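Local coordinates for protein probable hydrolase (Pseudomonas aeruginosa, PDB 7AL6) that is of unknown function but has an alpha/beta hydrolase fold and is probably a hydrolase, possibly a lipolytic one, at residues L17-F22 against R54-D59; L58-H63 against L82-V87. All blocks are in the same frame, centred on the assembly; numbering follows the deposited sequence.

Contact 1: L17-F22 against R54-D59; sequences LAAHLF and RIVALD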
ATOM      1  N   LEU A  17       1.796   7.959  12.074  1.00 22.42           N
ATOM      2  CA  LEU A  17       0.824   8.796  12.797  1.00 25.52           C
ATOM      3  C   LEU A  17       1.436  10.154  13.075  1.00 26.46           C
ATOM      4  O   LEU A  17       2.628  10.272  13.053  1.00 29.21           O
ATOM      5  CB  LEU A  17       0.432   8.143  14.121  1.00 23.29           C
ATOM      6  CG  LEU A  17      -0.177   6.757  14.037  1.00 25.42           C
ATOM      7  CD1 LEU A  17      -0.450   6.231  15.420  1.00 26.20           C
ATOM      8  CD2 LEU A  17      -1.432   6.763  13.201  1.00 21.23           C
ATOM      9  N   ALA A  18       0.593  11.139  13.256  1.00 20.51           N
ATOM     10  CA  ALA A  18       1.020  12.468  13.656  1.00 23.25           C
ATOM     11  C   ALA A  18       0.764  12.683  15.139  1.00 25.51           C
ATOM     12  O   ALA A  18      -0.190  12.135  15.707  1.00 21.33           O
ATOM     13  CB  ALA A  18       0.271  13.537  12.849  1.00 22.36           C
ATOM     14  N   ALA A  19       1.601  13.517  15.757  1.00 23.05           N
ATOM     15  CA  ALA A  19       1.405  13.874  17.159  1.00 26.63           C
ATOM     16  C   ALA A  19       1.934  15.275  17.438  1.00 25.72           C
ATOM     17  O   ALA A  19       2.900  15.731  16.812  1.00 26.49           O
ATOM     18  CB  ALA A  19       2.117  12.919  18.099  1.00 26.36           C
ATOM     19  N   HIS A  20       1.289  15.953  18.385  1.00 25.91           N
ATOM     20  CA  HIS A  20       1.778  17.201  18.949  1.00 22.91           C
ATOM     21  C   HIS A  20       2.396  16.894  20.303  1.00 29.95           C
ATOM     22  O   HIS A  20       1.813  16.159  21.108  1.00 27.86           O
ATOM     23  CB  HIS A  20       0.660  18.248  19.087  1.00 28.82           C
ATOM     24  CG  HIS A  20       1.184  19.646  19.266  1.00 32.54           C
ATOM     25  ND1 HIS A  20       1.567  20.434  18.202  1.00 39.46           N
ATOM     26  CD2 HIS A  20       1.458  20.365  20.382  1.00 34.64           C
ATOM     27  CE1 HIS A  20       2.024  21.593  18.657  1.00 36.58           C
ATOM     28  NE2 HIS A  20       1.990  21.565  19.975  1.00 36.77           N
ATOM     29  N   LEU A  21       3.564  17.455  20.561  1.00 27.13           N
ATOM     30  CA  LEU A  21       4.351  17.184  21.780  1.00 26.63           C
ATOM     31  C   LEU A  21       4.201  18.332  22.778  1.00 31.75           C
ATOM     32  O   LEU A  21       4.465  19.452  22.399  1.00 33.83           O
ATOM     33  CB  LEU A  21       5.811  17.010  21.381  1.00 29.47           C
ATOM     34  CG  LEU A  21       6.097  15.900  20.383  1.00 26.51           C
ATOM     35  CD1 LEU A  21       7.581  15.781  20.127  1.00 30.83           C
ATOM     36  CD2 LEU A  21       5.525  14.583  20.852  1.00 29.97           C
ATOM     37  N   PHE A  22       3.829  18.057  24.018  1.00 30.27           N
ATOM     38  CA  PHE A  22       3.692  19.087  25.061  1.00 29.28           C
ATOM     39  C   PHE A  22       4.549  18.737  26.273  1.00 28.84           C
ATOM     40  O   PHE A  22       4.725  17.583  26.573  1.00 30.07           O
ATOM     41  CB  PHE A  22       2.274  19.178  25.605  1.00 27.90           C
ATOM     42  CG  PHE A  22       1.213  19.591  24.633  1.00 29.77           C
ATOM     43  CD1 PHE A  22       0.950  20.922  24.410  1.00 28.06           C
ATOM     44  CD2 PHE A  22       0.460  18.650  23.976  1.00 24.73           C
ATOM     45  CE1 PHE A  22      -0.038  21.305  23.533  1.00 29.24           C
ATOM     46  CE2 PHE A  22      -0.528  19.034  23.098  1.00 30.93           C
ATOM     47  CZ  PHE A  22      -0.776  20.360  22.886  1.00 35.36           C
ATOM     48  N   ARG A  54       5.065  14.928  30.169  1.00 31.60           N
ATOM     49  CA  ARG A  54       5.506  14.940  28.766  1.00 28.58           C
ATOM     50  C   ARG A  54       4.334  14.332  27.999  1.00 24.73           C
ATOM     51  O   ARG A  54       4.185  13.141  28.046  1.00 29.68           O
ATOM     52  CB  ARG A  54       6.810  14.180  28.580  1.00 29.23           C
ATOM     53  CG  ARG A  54       7.244  14.085  27.132  1.00 34.18           C
ATOM     54  CD  ARG A  54       7.457  15.411  26.430  1.00 28.00           C
ATOM     55  NE  ARG A  54       8.275  15.225  25.259  1.00 36.05           N
ATOM     56  CZ  ARG A  54       8.714  16.182  24.473  1.00 35.56           C
ATOM     57  NH1 ARG A  54       9.466  15.877  23.443  1.00 36.07           N
ATOM     58  NH2 ARG A  54       8.411  17.431  24.710  1.00 34.75           N
ATOM     59  N   ILE A  55       3.530  15.129  27.328  1.00 24.13           N
ATOM     60  CA  ILE A  55       2.299  14.633  26.677  1.00 24.73           C
ATOM     61  C   ILE A  55       2.480  14.547  25.172  1.00 29.10           C
ATOM     62  O   ILE A  55       2.795  15.534  24.532  1.00 28.97           O
ATOM     63  CB  ILE A  55       1.099  15.515  27.053  1.00 27.62           C
ATOM     64  CG1 ILE A  55       0.892  15.573  28.565  1.00 31.91           C
ATOM     65  CG2 ILE A  55      -0.145  15.065  26.344  1.00 28.45           C
ATOM     66  CD1 ILE A  55      -0.029  16.655  29.009  1.00 31.60           C
ATOM     67  N   VAL A  56       2.214  13.367  24.663  1.00 24.18           N
ATOM     68  CA  VAL A  56       2.197  13.077  23.236  1.00 24.56           C
ATOM     69  C   VAL A  56       0.728  13.044  22.862  1.00 23.32           C
ATOM     70  O   VAL A  56       0.016  12.081  23.174  1.00 26.22           O
ATOM     71  CB  VAL A  56       2.907  11.756  22.924  1.00 20.74           C
ATOM     72  CG1 VAL A  56       2.790  11.412  21.441  1.00 25.41           C
ATOM     73  CG2 VAL A  56       4.371  11.822  23.338  1.00 26.57           C
ATOM     74  N   ALA A  57       0.241  14.123  22.249  1.00 21.54           N
ATOM     75  CA  ALA A  57      -1.156  14.213  21.845  1.00 23.93           C
ATOM     76  C   ALA A  57      -1.216  13.631  20.450  1.00 23.94           C
ATOM     77  O   ALA A  57      -0.855  14.298  19.462  1.00 24.04           O
ATOM     78  CB  ALA A  57      -1.681  15.651  21.877  1.00 23.27           C
ATOM     79  N   LEU A  58      -1.708  12.408  20.380  1.00 20.83           N
ATOM     80  CA  LEU A  58      -1.681  11.588  19.187  1.00 25.96           C
ATOM     81  C   LEU A  58      -2.936  11.771  18.356  1.00 26.21           C
ATOM     82  O   LEU A  58      -4.043  11.809  18.895  1.00 23.24           O
ATOM     83  CB  LEU A  58      -1.568  10.135  19.619  1.00 22.56           C
ATOM     84  CG  LEU A  58      -1.333   9.072  18.562  1.00 22.10           C
ATOM     85  CD1 LEU A  58       0.053   9.201  17.975  1.00 26.04           C
ATOM     86  CD2 LEU A  58      -1.561   7.687  19.232  1.00 25.68           C
ATOM     87  N   ASP A  59      -2.733  11.849  17.063  1.00 22.80           N
ATOM     88  CA  ASP A  59      -3.831  11.811  16.093  1.00 20.57           C
ATOM     89  C   ASP A  59      -4.061  10.319  15.884  1.00 25.14           C
ATOM     90  O   ASP A  59      -3.145   9.633  15.530  1.00 23.87           O
ATOM     91  CB  ASP A  59      -3.507  12.529  14.784  1.00 22.76           C
ATOM     92  CG  ASP A  59      -3.799  14.014  14.798  1.00 23.50           C
ATOM     93  OD1 ASP A  59      -4.590  14.421  15.591  1.00 24.19           O
ATOM     94  OD2 ASP A  59      -3.206  14.709  14.043  1.00 23.12           O
TER
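Phe22 meets Ala57 with CG anti to its own carbonyl carbon (chi1 -63°); CE2 comes within 3.8 Å of CB of Ala57, which lies at the ring edge and in its plane. Over one face of the Phe22 ring, toward the rim, sits CD2 of His20, while ND1 of His20 is held by Glu7. On the reverse side of the sheet, Leu21 and Val56 lie side by side and point the same way, CD2 of Leu21 being 3.9 Å from CG2 of Val56. CG1 of Val56 is 3.7 Å from CB of Ala19. Arg54 bends at chi2 (59°), which sets CD 3.5 Å from O of Phe22; farther out its side chain slants across that of Leu21, NH1 lying 3.8 Å from CD1 of Leu21 and Leu21 CB over one guanidinium face, toward the rim; NH2 is bonded to Gly23 O. At the far end CD1 of Leu58 touches CD1 of Leu17 at 3.9 Å.

The backbones fix this register. His20 pairs with Ala57 and Phe22 with Ile55, each through two hydrogen bonds, and Asp59 N adds a fairly straight one to Ala18 O (2.9 Å, 167°). OD2 of the buried Asp59 carboxylate brushes CB of Ala18, but its polar partners lie outside the two strands: OD2 takes a salt bridge from Arg188 and a bond from His65 N, OD1 a bond from Ala40 N.

This is the junction of the antiparallel strand 16-22 with the parallel part of an alpha/beta hydrolase sheet. Strand 7-11 flanks 16-22 on its other edge and strand 28-33 flanks 53-58, while helix 77-91 packs on the face carrying Val56 and Leu58.

Contact 2: L58-H63 against L82-V87; sequences LDFAGH and LDVLMV
Ala61 and Asp83 face each other across a single water. Asp83 is the side chain to follow. Its CB rests near CD1 of Leu17, on strand 16-22. CG then stands anti to the carbonyl carbon (chi1 -65°), and beyond it the two oxygens part company: OD1 is bonded to NE2 of His14, and OD2 lies 4.0 Å from CB of Ala61. The water donates to OD2 of Asp83 at 2.6 Å and accepts from N of Ala61 at 3.0 Å, tying the helix to the loop backbone. A salt bridge from Arg69 also reaches OD2, so this buried carboxylate is well provided with partners and is likely to be kept negatively charged.

Beside the carboxylate, at Val84 and one turn on at Val87, the contact is apolar. Leu58 and Val87 reach toward each other tip to tip, Leu58 CD1 lying 3.8 Å from Val87 CG2. CG2 of Val84 serves two neighbours: CD2 of Leu58, whose side chain crosses that of Val84 obliquely, and CE1 of Phe60 at 4.0 Å, where the methyl sits at the ring edge.

Phe60 to His63 form a type II turn, closed by His63 N to Phe60 O (3.0 Å), with Gly62 at the positive phi of 76° that its third position calls for. His63 ND1 donates to Ala61 O at 2.9 Å; the oxygen lies in the imidazole plane, while the nitrogen stands above the carbonyl plane.

Asp59 to Ser66 spell the DxxGxGxS sequence familiar in Abhydrolase_1 proteins. The loop opens the beta-alpha-beta crossover in which helix 77-91 carries the chain from strand 53-58 past strand 28-33 to strand 96-101.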
ATOM      1  N   LEU A  58      -1.708  12.408  20.380  1.00 20.83           N
ATOM      2  CA  LEU A  58      -1.681  11.588  19.187  1.00 25.96           C
ATOM      3  C   LEU A  58      -2.936  11.771  18.356  1.00 26.21           C
ATOM      4  O   LEU A  58      -4.043  11.809  18.895  1.00 23.24           O
ATOM      5  CB  LEU A  58      -1.568  10.135  19.619  1.00 22.56           C
ATOM      6  CG  LEU A  58      -1.333   9.072  18.562  1.00 22.10           C
ATOM      7  CD1 LEU A  58       0.053   9.201  17.975  1.00 26.04           C
ATOM      8  CD2 LEU A  58      -1.561   7.687  19.232  1.00 25.68           C
ATOM      9  N   ASP A  59      -2.733  11.849  17.063  1.00 22.80           N
ATOM     10  CA  ASP A  59      -3.831  11.811  16.093  1.00 20.57           C
ATOM     11  C   ASP A  59      -4.061  10.319  15.884  1.00 25.14           C
ATOM     12  O   ASP A  59      -3.145   9.633  15.530  1.00 23.87           O
ATOM     13  CB  ASP A  59      -3.507  12.529  14.784  1.00 22.76           C
ATOM     14  CG  ASP A  59      -3.799  14.014  14.798  1.00 23.50           C
ATOM     15  OD1 ASP A  59      -4.590  14.421  15.591  1.00 24.19           O
ATOM     16  OD2 ASP A  59      -3.206  14.709  14.043  1.00 23.12           O
ATOM     17  N   PHE A  60      -5.266   9.820  16.061  1.00 20.63           N
ATOM     18  CA  PHE A  60      -5.570   8.416  15.736  1.00 21.91           C
ATOM     19  C   PHE A  60      -5.499   8.276  14.215  1.00 22.46           C
ATOM     20  O   PHE A  60      -5.779   9.207  13.475  1.00 22.77           O
ATOM     21  CB  PHE A  60      -6.972   8.015  16.202  1.00 20.65           C
ATOM     22  CG  PHE A  60      -7.070   7.553  17.626  1.00 23.01           C
ATOM     23  CD1 PHE A  60      -6.151   6.670  18.141  1.00 21.35           C
ATOM     24  CD2 PHE A  60      -8.085   8.003  18.449  1.00 24.43           C
ATOM     25  CE1 PHE A  60      -6.240   6.244  19.448  1.00 24.07           C
ATOM     26  CE2 PHE A  60      -8.173   7.569  19.758  1.00 29.00           C
ATOM     27  CZ  PHE A  60      -7.247   6.696  20.255  1.00 23.12           C
ATOM     28  N   ALA A  61      -5.311   7.055  13.757  1.00 23.54           N
ATOM     29  CA  ALA A  61      -5.346   6.689  12.333  1.00 24.14           C
ATOM     30  C   ALA A  61      -6.671   7.172  11.731  1.00 27.67           C
ATOM     31  O   ALA A  61      -7.715   7.035  12.347  1.00 25.43           O
ATOM     32  CB  ALA A  61      -5.207   5.202  12.198  1.00 25.96           C
ATOM     33  N   GLY A  62      -6.608   7.794  10.564  1.00 27.69           N
ATOM     34  CA  GLY A  62      -7.771   8.323   9.837  1.00 24.74           C
ATOM     35  C   GLY A  62      -8.309   9.609  10.435  1.00 24.68           C
ATOM     36  O   GLY A  62      -9.356  10.015  10.028  1.00 28.81           O
ATOM     37  N   HIS A  63      -7.597  10.226  11.366  1.00 27.52           N
ATOM     38  CA  HIS A  63      -8.003  11.471  12.054  1.00 20.43           C
ATOM     39  C   HIS A  63      -6.884  12.511  11.980  1.00 23.43           C
ATOM     40  O   HIS A  63      -5.766  12.137  11.784  1.00 19.80           O
ATOM     41  CB  HIS A  63      -8.322  11.230  13.531  1.00 24.48           C
ATOM     42  CG  HIS A  63      -9.483  10.349  13.829  1.00 21.23           C
ATOM     43  ND1 HIS A  63      -9.462   9.017  13.630  1.00 19.86           N
ATOM     44  CD2 HIS A  63     -10.673  10.612  14.388  1.00 26.34           C
ATOM     45  CE1 HIS A  63     -10.591   8.501  14.009  1.00 24.98           C
ATOM     46  NE2 HIS A  63     -11.341   9.446  14.472  1.00 22.22           N
ATOM     47  N   LEU A  82      -3.609  -1.235  19.691  1.00 25.04           N
ATOM     48  CA  LEU A  82      -2.315  -1.673  19.180  1.00 20.95           C
ATOM     49  C   LEU A  82      -1.476  -0.472  18.732  1.00 22.80           C
ATOM     50  O   LEU A  82      -0.282  -0.386  19.058  1.00 22.28           O
ATOM     51  CB  LEU A  82      -2.534  -2.678  18.038  1.00 25.08           C
ATOM     52  CG  LEU A  82      -1.235  -3.196  17.378  1.00 24.71           C
ATOM     53  CD1 LEU A  82      -0.304  -3.886  18.397  1.00 27.55           C
ATOM     54  CD2 LEU A  82      -1.499  -4.104  16.217  1.00 29.74           C
ATOM     55  N   ASP A  83      -2.084   0.472  17.982  1.00 20.61           N
ATOM     56  CA  ASP A  83      -1.346   1.670  17.530  1.00 21.75           C
ATOM     57  C   ASP A  83      -0.695   2.413  18.697  1.00 23.39           C
ATOM     58  O   ASP A  83       0.469   2.814  18.629  1.00 24.87           O
ATOM     59  CB  ASP A  83      -2.262   2.645  16.780  1.00 19.88           C
ATOM     60  CG  ASP A  83      -2.800   2.067  15.485  1.00 28.65           C
ATOM     61  OD1 ASP A  83      -2.292   1.036  14.994  1.00 26.61           O
ATOM     62  OD2 ASP A  83      -3.699   2.691  14.933  1.00 26.39           O
ATOM     63  N   VAL A  84      -1.457   2.622  19.772  1.00 23.28           N
ATOM     64  CA  VAL A  84      -0.948   3.366  20.924  1.00 24.33           C
ATOM     65  C   VAL A  84       0.223   2.631  21.555  1.00 25.64           C
ATOM     66  O   VAL A  84       1.258   3.224  21.870  1.00 22.73           O
ATOM     67  CB  VAL A  84      -2.094   3.599  21.928  1.00 26.14           C
ATOM     68  CG1 VAL A  84      -1.578   4.242  23.189  1.00 23.51           C
ATOM     69  CG2 VAL A  84      -3.170   4.500  21.286  1.00 26.76           C
ATOM     70  N   LEU A  85       0.120   1.316  21.687  1.00 25.41           N
ATOM     71  CA  LEU A  85       1.195   0.466  22.249  1.00 30.52           C
ATOM     72  C   LEU A  85       2.456   0.598  21.382  1.00 24.32           C
ATOM     73  O   LEU A  85       3.518   0.747  21.907  1.00 20.97           O
ATOM     74  CB  LEU A  85       0.693  -0.977  22.295  1.00 32.21           C
ATOM     75  CG  LEU A  85       1.667  -1.989  22.869  1.00 34.66           C
ATOM     76  CD1 LEU A  85       2.053  -1.628  24.279  1.00 37.85           C
ATOM     77  CD2 LEU A  85       1.088  -3.383  22.823  1.00 40.22           C
ATOM     78  N   MET A  86       2.303   0.574  20.073  1.00 26.91           N
ATOM     79  CA  MET A  86       3.428   0.710  19.125  1.00 26.16           C
ATOM     80  C   MET A  86       4.002   2.127  19.191  1.00 29.08           C
ATOM     81  O   MET A  86       5.171   2.265  18.965  1.00 26.72           O
ATOM     82  CB  MET A  86       3.008   0.285  17.725  1.00 27.78           C
ATOM     83  CG  MET A  86       2.770  -1.194  17.685  1.00 30.15           C
ATOM     84  SD  MET A  86       2.446  -1.857  16.099  1.00 37.10           S
ATOM     85  CE  MET A  86       3.436  -3.338  16.133  1.00 46.76           C
ATOM     86  N   VAL A  87       3.178   3.140  19.435  1.00 29.66           N
ATOM     87  CA  VAL A  87       3.671   4.530  19.583  1.00 22.72           C
ATOM     88  C   VAL A  87       4.605   4.562  20.792  1.00 27.20           C
ATOM     89  O   VAL A  87       5.690   5.060  20.665  1.00 27.15           O
ATOM     90  CB  VAL A  87       2.532   5.549  19.738  1.00 23.23           C
ATOM     91  CG1 VAL A  87       3.040   6.822  20.370  1.00 22.06           C
ATOM     92  CG2 VAL A  87       1.842   5.840  18.424  1.00 23.03           C
TER
HETATM   93  O   HOH W   1      -4.148   5.151  15.692  1.00 24.31           O

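Overall arrangement
Contact 2 begins where contact 1 ends: both include Leu58 and Asp59, and their centres lie about 10 Å apart. Leu17 joins them directly, its CD1 lying 3.8 Å from CG2 of Val87 and its CD2 3.9 Å from N of Ala61, so strand, loop and helix share one interior. The loop of contact 2 approaches the presumed active site, where Phe60 touches Met103 beside Ser102, the likely nucleophile of a Ser102-His263-Asp126 triad. Contact 1 runs away from there: at its other end the Arg54 side chain is about 3 Å from a bound PEG and packs on Tyr197 of the second subunit.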